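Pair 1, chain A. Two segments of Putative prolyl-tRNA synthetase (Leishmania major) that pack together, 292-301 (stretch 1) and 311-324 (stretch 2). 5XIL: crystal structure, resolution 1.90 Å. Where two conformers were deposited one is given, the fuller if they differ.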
# COMPACT_ATOMS: atom_id res chain seq x y z
N GLN A 292 9.52 -10.52 -15.04
CA GLN A 292 9.11 -11.92 -15.24
C GLN A 292 9.90 -12.53 -16.42
O GLN A 292 10.21 -13.73 -16.43
CB GLN A 292 7.64 -11.93 -15.54
CG GLN A 292 6.76 -11.67 -14.32
CD GLN A 292 5.29 -11.61 -14.67
OE1 GLN A 292 4.89 -10.97 -15.64
NE2 GLN A 292 4.48 -12.33 -13.93
N VAL A 293 10.22 -11.69 -17.38
CA VAL A 293 10.96 -12.13 -18.59
C VAL A 293 12.04 -11.15 -18.91
O VAL A 293 11.80 -9.95 -19.03
CB VAL A 293 10.03 -12.25 -19.81
CG1 VAL A 293 10.83 -12.69 -21.04
CG2 VAL A 293 8.78 -13.06 -19.54
N ILE A 294 13.26 -11.63 -19.05
CA ILE A 294 14.33 -10.80 -19.48
C ILE A 294 14.69 -11.19 -20.93
O ILE A 294 14.88 -12.33 -21.22
CB ILE A 294 15.56 -10.89 -18.59
CG1 ILE A 294 16.62 -9.81 -18.92
CG2 ILE A 294 16.21 -12.25 -18.60
CD1 ILE A 294 16.21 -8.44 -18.53
N ILE A 295 14.88 -10.20 -21.76
CA ILE A 295 15.23 -10.40 -23.21
C ILE A 295 16.71 -9.98 -23.44
O ILE A 295 17.08 -8.84 -23.20
CB ILE A 295 14.28 -9.56 -24.09
CG1 ILE A 295 12.82 -9.89 -23.81
CG2 ILE A 295 14.64 -9.69 -25.59
CD1 ILE A 295 11.88 -8.81 -24.28
N ILE A 296 17.54 -10.91 -23.90
CA ILE A 296 18.93 -10.64 -24.08
C ILE A 296 19.30 -11.00 -25.52
O ILE A 296 19.07 -12.13 -25.93
CB ILE A 296 19.74 -11.52 -23.15
CG1 ILE A 296 19.28 -11.29 -21.68
CG2 ILE A 296 21.23 -11.27 -23.35
CD1 ILE A 296 19.92 -12.21 -20.67
N PRO A 297 19.88 -10.02 -26.27
CA PRO A 297 20.30 -10.30 -27.64
C PRO A 297 21.54 -11.22 -27.65
O PRO A 297 22.43 -11.17 -26.75
CB PRO A 297 20.54 -8.88 -28.22
CG PRO A 297 21.10 -8.16 -27.04
CD PRO A 297 20.24 -8.65 -25.88
N VAL A 298 21.58 -12.13 -28.60
CA VAL A 298 22.70 -13.05 -28.75
C VAL A 298 23.08 -13.18 -30.25
O VAL A 298 22.36 -12.71 -31.12
CB VAL A 298 22.39 -14.45 -28.23
CG1 VAL A 298 22.01 -14.44 -26.73
CG2 VAL A 298 21.27 -15.08 -29.06
N GLY A 299 24.22 -13.82 -30.50
CA GLY A 299 24.70 -14.13 -31.86
C GLY A 299 25.24 -12.93 -32.59
O GLY A 299 25.25 -12.94 -33.81
N ILE A 300 25.67 -11.90 -31.87
CA ILE A 300 26.24 -10.71 -32.51
C ILE A 300 27.77 -10.80 -32.50
O ILE A 300 28.36 -10.90 -31.43
CB ILE A 300 25.81 -9.44 -31.76
CG1 ILE A 300 24.29 -9.27 -31.89
CG2 ILE A 300 26.56 -8.23 -32.26
CD1 ILE A 300 23.70 -8.21 -30.98
N THR A 301 28.38 -10.73 -33.69
CA THR A 301 29.82 -11.03 -33.89
C THR A 301 30.61 -9.87 -34.55
O THR A 301 30.01 -8.85 -34.90
CB THR A 301 29.99 -12.23 -34.85
OG1 THR A 301 29.68 -11.80 -36.19
CG2 THR A 301 29.10 -13.40 -34.45
N GLU A 311 18.65 -4.03 -36.41
CA GLU A 311 17.42 -4.76 -36.52
C GLU A 311 17.23 -5.63 -35.25
O GLU A 311 16.12 -5.80 -34.78
CB GLU A 311 17.49 -5.65 -37.76
CG GLU A 311 16.16 -6.18 -38.25
CD GLU A 311 16.29 -7.35 -39.23
OE1 GLU A 311 17.43 -7.80 -39.51
OE2 GLU A 311 15.25 -7.84 -39.71
N LEU A 312 18.30 -6.24 -34.78
CA LEU A 312 18.24 -7.20 -33.70
C LEU A 312 17.88 -6.48 -32.42
O LEU A 312 17.02 -6.89 -31.65
CB LEU A 312 19.58 -7.94 -33.57
CG LEU A 312 19.53 -9.14 -32.64
CD1 LEU A 312 18.67 -10.25 -33.26
CD2 LEU A 312 20.93 -9.66 -32.34
N LEU A 313 18.51 -5.34 -32.21
CA LEU A 313 18.23 -4.59 -31.00
C LEU A 313 16.82 -4.05 -31.01
O LEU A 313 16.13 -4.06 -30.01
CB LEU A 313 19.24 -3.46 -30.85
CG LEU A 313 20.66 -3.94 -30.59
CD1 LEU A 313 21.49 -2.70 -30.32
CD2 LEU A 313 20.82 -4.94 -29.44
N ALA A 314 16.40 -3.58 -32.16
CA ALA A 314 15.05 -3.10 -32.36
C ALA A 314 14.00 -4.18 -32.13
O ALA A 314 12.92 -3.91 -31.62
CB ALA A 314 14.90 -2.56 -33.78
N SER A 315 14.29 -5.38 -32.59
CA SER A 315 13.39 -6.49 -32.38
C SER A 315 13.28 -6.83 -30.85
O SER A 315 12.22 -7.23 -30.40
CB SER A 315 13.82 -7.70 -33.23
OG SER A 315 14.88 -8.42 -32.63
N CYS A 316 14.36 -6.64 -30.09
CA CYS A 316 14.30 -6.85 -28.64
C CYS A 316 13.34 -5.87 -27.97
O CYS A 316 12.48 -6.24 -27.20
CB CYS A 316 15.68 -6.71 -28.02
SG CYS A 316 16.84 -8.03 -28.40
N TRP A 317 13.45 -4.62 -28.36
CA TRP A 317 12.57 -3.58 -27.88
C TRP A 317 11.15 -3.87 -28.30
O TRP A 317 10.26 -3.70 -27.58
CB TRP A 317 12.98 -2.23 -28.46
CG TRP A 317 14.19 -1.62 -27.86
CD1 TRP A 317 15.24 -1.12 -28.52
CD2 TRP A 317 14.46 -1.43 -26.47
NE1 TRP A 317 16.16 -0.62 -27.65
CE2 TRP A 317 15.71 -0.80 -26.38
N ARG A 318 10.97 -4.30 -29.52
CA ARG A 318 9.64 -4.58 -29.97
C ARG A 318 9.00 -5.71 -29.18
O ARG A 318 7.80 -5.70 -28.89
CB ARG A 318 9.69 -4.96 -31.44
CG ARG A 318 8.34 -5.29 -32.04
CD ARG A 318 8.43 -5.17 -33.57
NE ARG A 318 9.25 -6.22 -34.22
CZ ARG A 318 10.47 -6.07 -34.77
NH1 ARG A 318 11.12 -4.90 -34.78
NH2 ARG A 318 11.06 -7.13 -35.35
N LEU A 319 9.77 -6.74 -28.96
CA LEU A 319 9.29 -7.87 -28.18
C LEU A 319 8.90 -7.44 -26.76
O LEU A 319 7.84 -7.78 -26.25
CB LEU A 319 10.34 -8.98 -28.18
CG LEU A 319 9.96 -10.19 -27.29
CD1 LEU A 319 8.67 -10.81 -27.81
CD2 LEU A 319 11.01 -11.29 -27.19
N GLU A 320 9.74 -6.66 -26.16
CA GLU A 320 9.48 -6.10 -24.85
C GLU A 320 8.14 -5.41 -24.84
O GLU A 320 7.30 -5.60 -23.94
CB GLU A 320 10.56 -5.14 -24.45
CG GLU A 320 10.33 -4.55 -23.07
CD GLU A 320 11.34 -3.50 -22.67
OE1 GLU A 320 12.49 -3.42 -23.17
OE2 GLU A 320 10.98 -2.75 -21.80
N SER A 321 7.93 -4.60 -25.87
CA SER A 321 6.73 -3.80 -25.96
C SER A 321 5.50 -4.67 -26.11
O SER A 321 4.48 -4.40 -25.50
CB SER A 321 6.86 -2.73 -27.04
OG SER A 321 5.57 -2.11 -27.10
N GLU A 322 5.59 -5.70 -26.94
CA GLU A 322 4.47 -6.58 -27.22
C GLU A 322 4.13 -7.38 -25.95
O GLU A 322 2.96 -7.58 -25.58
CB GLU A 322 4.85 -7.58 -28.31
CG GLU A 322 5.00 -6.92 -29.69
CD GLU A 322 5.52 -7.84 -30.79
OE1 GLU A 322 5.66 -9.06 -30.57
OE2 GLU A 322 5.83 -7.32 -31.92
N LEU A 323 5.17 -7.85 -25.27
CA LEU A 323 4.85 -8.63 -24.03
C LEU A 323 4.17 -7.76 -22.96
O LEU A 323 3.18 -8.17 -22.31
CB LEU A 323 6.08 -9.31 -23.53
CG LEU A 323 6.71 -10.40 -24.39
CD1 LEU A 323 7.98 -10.88 -23.76
CD2 LEU A 323 5.79 -11.56 -24.56
N CYS A 324 4.65 -6.55 -22.80
CA CYS A 324 4.15 -5.67 -21.72
C CYS A 324 2.71 -5.25 -22.02
O CYS A 324 1.83 -5.22 -21.14
CB CYS A 324 5.09 -4.47 -21.52
SG CYS A 324 6.73 -4.78 -20.83

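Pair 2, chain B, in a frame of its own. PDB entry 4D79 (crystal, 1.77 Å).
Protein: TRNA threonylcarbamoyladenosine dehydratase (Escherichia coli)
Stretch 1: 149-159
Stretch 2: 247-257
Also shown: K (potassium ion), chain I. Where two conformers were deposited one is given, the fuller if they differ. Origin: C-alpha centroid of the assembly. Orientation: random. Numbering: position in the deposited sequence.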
# COMPACT_ATOMS: atom_id res chain seq x y z
N LEU B 149 -13.00 -11.23 12.07
CA LEU B 149 -11.56 -11.15 12.17
C LEU B 149 -10.94 -11.44 10.82
O LEU B 149 -11.38 -12.35 10.12
CB LEU B 149 -11.01 -12.16 13.17
CG LEU B 149 -9.51 -12.43 13.22
CD1 LEU B 149 -8.83 -11.38 13.99
CD2 LEU B 149 -9.27 -13.81 13.80
N VAL B 150 -9.88 -10.73 10.51
CA VAL B 150 -8.99 -11.12 9.42
C VAL B 150 -7.58 -11.09 9.97
O VAL B 150 -7.18 -10.14 10.65
CB VAL B 150 -9.16 -10.24 8.16
CG1 VAL B 150 -9.00 -8.75 8.43
CG2 VAL B 150 -8.18 -10.73 7.06
N THR B 151 -6.85 -12.17 9.74
CA THR B 151 -5.48 -12.26 10.21
C THR B 151 -4.55 -12.19 9.01
O THR B 151 -4.97 -12.27 7.85
CB THR B 151 -5.23 -13.54 11.03
OG1 THR B 151 -3.91 -13.50 11.63
CG2 THR B 151 -5.34 -14.78 10.17
N THR B 152 -3.28 -11.98 9.30
CA THR B 152 -2.27 -11.81 8.28
C THR B 152 -1.13 -12.76 8.61
O THR B 152 -0.74 -12.88 9.77
CB THR B 152 -1.78 -10.34 8.19
OG1 THR B 152 -1.39 -9.88 9.49
CG2 THR B 152 -2.90 -9.41 7.68
N GLY B 153 -0.64 -13.47 7.61
CA GLY B 153 0.54 -14.28 7.79
C GLY B 153 1.78 -13.41 7.76
O GLY B 153 1.73 -12.18 7.89
N GLY B 154 2.92 -14.05 7.55
CA GLY B 154 4.18 -13.32 7.52
C GLY B 154 4.31 -12.59 6.20
O GLY B 154 4.14 -13.18 5.13
N ALA B 155 4.59 -11.29 6.28
CA ALA B 155 4.76 -10.47 5.09
C ALA B 155 6.24 -10.26 4.78
O ALA B 155 6.58 -9.73 3.71
CB ALA B 155 4.07 -9.12 5.27
N GLY B 156 7.11 -10.67 5.68
CA GLY B 156 8.53 -10.58 5.42
C GLY B 156 8.99 -11.63 4.43
O GLY B 156 8.30 -12.62 4.15
N GLY B 157 10.18 -11.41 3.86
CA GLY B 157 10.74 -12.35 2.92
C GLY B 157 9.97 -12.47 1.63
O GLY B 157 10.01 -13.53 0.99
N GLN B 158 9.25 -11.42 1.23
CA GLN B 158 8.44 -11.47 0.03
C GLN B 158 8.61 -10.15 -0.73
O GLN B 158 8.71 -9.09 -0.11
CB GLN B 158 6.97 -11.75 0.40
CG GLN B 158 6.87 -13.23 0.80
CD GLN B 158 5.67 -13.56 1.47
OE1 GLN B 158 4.93 -14.41 1.00
NE2 GLN B 158 5.40 -12.90 2.60
N ILE B 159 8.66 -10.24 -2.06
CA ILE B 159 8.88 -9.06 -2.90
C ILE B 159 7.75 -8.77 -3.87
O ILE B 159 7.75 -7.67 -4.45
CB ILE B 159 10.20 -9.17 -3.69
CG1 ILE B 159 10.12 -10.23 -4.79
CG2 ILE B 159 11.36 -9.45 -2.75
CD1 ILE B 159 11.31 -10.18 -5.79
N THR B 247 0.69 -3.85 1.33
CA THR B 247 -0.38 -4.48 0.57
C THR B 247 -1.06 -5.58 1.38
O THR B 247 -2.26 -5.79 1.19
CB THR B 247 0.16 -4.98 -0.77
OG1 THR B 247 0.64 -3.87 -1.51
CG2 THR B 247 -0.95 -5.61 -1.60
N PHE B 248 -0.32 -6.30 2.25
CA PHE B 248 -0.98 -7.20 3.20
C PHE B 248 -2.05 -6.45 4.00
O PHE B 248 -3.19 -6.89 4.10
CB PHE B 248 0.06 -7.81 4.14
CG PHE B 248 0.61 -9.14 3.70
CD1 PHE B 248 1.50 -9.24 2.62
CD2 PHE B 248 0.35 -10.30 4.43
CE1 PHE B 248 2.06 -10.47 2.23
CE2 PHE B 248 0.93 -11.53 4.06
CZ PHE B 248 1.78 -11.61 2.94
N GLY B 249 -1.70 -5.28 4.54
CA GLY B 249 -2.65 -4.52 5.32
C GLY B 249 -3.80 -4.01 4.48
O GLY B 249 -4.95 -3.99 4.96
N PHE B 250 -3.52 -3.58 3.24
CA PHE B 250 -4.59 -3.08 2.37
C PHE B 250 -5.53 -4.19 1.94
O PHE B 250 -6.76 -3.99 1.90
CB PHE B 250 -4.02 -2.38 1.12
CG PHE B 250 -3.28 -1.12 1.41
CD1 PHE B 250 -3.43 -0.46 2.62
CD2 PHE B 250 -2.42 -0.58 0.46
CE1 PHE B 250 -2.74 0.69 2.87
CE2 PHE B 250 -1.73 0.59 0.72
CZ PHE B 250 -1.89 1.23 1.89
N VAL B 251 -4.99 -5.38 1.65
CA VAL B 251 -5.86 -6.50 1.30
C VAL B 251 -6.71 -6.91 2.51
O VAL B 251 -7.90 -7.23 2.37
CB VAL B 251 -5.02 -7.67 0.76
CG1 VAL B 251 -5.85 -8.95 0.72
CG2 VAL B 251 -4.46 -7.34 -0.61
N ALA B 252 -6.12 -6.91 3.70
CA ALA B 252 -6.91 -7.20 4.90
C ALA B 252 -8.08 -6.23 5.07
O ALA B 252 -9.20 -6.65 5.38
CB ALA B 252 -6.01 -7.18 6.13
N VAL B 253 -7.85 -4.92 4.89
CA VAL B 253 -8.93 -3.93 5.03
C VAL B 253 -10.00 -4.13 3.97
O VAL B 253 -11.20 -4.19 4.29
CB VAL B 253 -8.34 -2.51 5.01
CG1 VAL B 253 -9.37 -1.44 4.91
CG2 VAL B 253 -7.52 -2.30 6.28
N SER B 254 -9.59 -4.30 2.72
CA SER B 254 -10.55 -4.49 1.64
C SER B 254 -11.40 -5.73 1.88
O SER B 254 -12.61 -5.72 1.61
CB SER B 254 -9.85 -4.61 0.30
OG SER B 254 -9.38 -3.35 -0.18
N HIS B 255 -10.79 -6.80 2.38
CA HIS B 255 -11.54 -8.01 2.70
C HIS B 255 -12.56 -7.73 3.81
O HIS B 255 -13.73 -8.11 3.70
CB HIS B 255 -10.57 -9.11 3.13
CG HIS B 255 -11.23 -10.41 3.46
ND1 HIS B 255 -11.62 -11.32 2.49
CD2 HIS B 255 -11.61 -10.94 4.64
CE1 HIS B 255 -12.17 -12.37 3.07
NE2 HIS B 255 -12.19 -12.16 4.37
N ALA B 256 -12.13 -7.05 4.87
CA ALA B 256 -13.03 -6.74 5.99
C ALA B 256 -14.20 -5.88 5.53
O ALA B 256 -15.36 -6.14 5.87
CB ALA B 256 -12.25 -6.05 7.11
N LEU B 257 -13.91 -4.84 4.74
CA LEU B 257 -14.97 -3.95 4.27
C LEU B 257 -15.95 -4.68 3.38
O LEU B 257 -17.17 -4.46 3.48
CB LEU B 257 -14.41 -2.75 3.54
CG LEU B 257 -13.54 -1.79 4.35
CD1 LEU B 257 -13.15 -0.58 3.54
CD2 LEU B 257 -14.21 -1.35 5.62
K K I . 4.37 -16.76 0.86
O HOH W 1 2.70 -15.48 3.00

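The sharpest difference lies where L312(A) of pair 1 matches F248(B) of pair 2. In pair 1 this helix position carries a branched aliphatic chain. In pair 2 it carries an aromatic ring, and residues of the strand end and the following loop pack against that ring. F248(B) has 109 Å² covered by the other stretch, against 62 Å² for L312(A).

The shared frame is a short strand lying nearly antiparallel to a helix. The angle between their directions is 173° in pair 1 and 163° in pair 2. The axes approach to 8.8 Å and 8.9 Å. The central residues superpose with an RMSD of 0.8 Å. The buried surface is similar, 419 Å² and 374 Å². No hydrogen bond crosses between the stretches in either pair, so side-chain packing carries much of the contact.

I295(A) matches V150(B), and both point toward the helix. I295(A) is m at chi1 and t at chi2, and its longer chain runs along the helix surface. I295(A) CD1 lies 3.8 Å from L319(A) CG and 3.6 Å from the backbone N of E320(A). V150(B) is shorter but meets the same three matched helix positions. V150(B) CG1 lies 4.1 Å from A252(B) CB and 4.4 Å from A256(B) CB, while V150(B) CG2 is 4.2 Å from H255(B) CD2. The matching helix positions are C316(A) with A252(B), L319(A) with H255(B), and E320(A) with A256(B).

C316(A) offers a sulfur where A252(B) offers a methyl group. C316(A) SG touches two strand residues, at 3.9 Å from I295(A) CG2 and 3.8 Å from P297(A) CB. A252(B) CB serves the same pair of positions, since it is also 4.1 Å from T152(B) CG2. P297(A) and T152(B) therefore fill one site with different shapes. L313(A) points sideways, but its end comes nearer: L313(A) CD2 is 4.0 Å from P297(A) CG. The match of L313(A) is G249(B), which has no side chain to offer such a contact.

Further along, I300(A) matches A155(B), more loosely, with CA atoms 1.7 Å apart; both point toward the helix. I300(A) is long, and I300(A) CD1 meets L312(A) CD2 at 3.4 Å, a tight apolar contact. A155(B) is small, and the bulk comes from the helix side instead. A155(B) CB sits over one face of the F248(B) ring, 3.7 Å from the centroid and 10° off the ring normal, a CH-pi contact. T152(B) CB approaches the ring edge, 4.3 Å from F248(B) CD2.

Pair 2 also has a polar network in its loop. Q158(B) NE2 donates to G154(B) O at 2.8 Å and, weakly, to G156(B) O at 3.3 Å. Q158(B) NE2 also lies 3.9 Å from F248(B) CZ. Q158(B) OE1 binds the potassium ion K at 2.4 Å, so the amide links the ion to the loop that borders the ring.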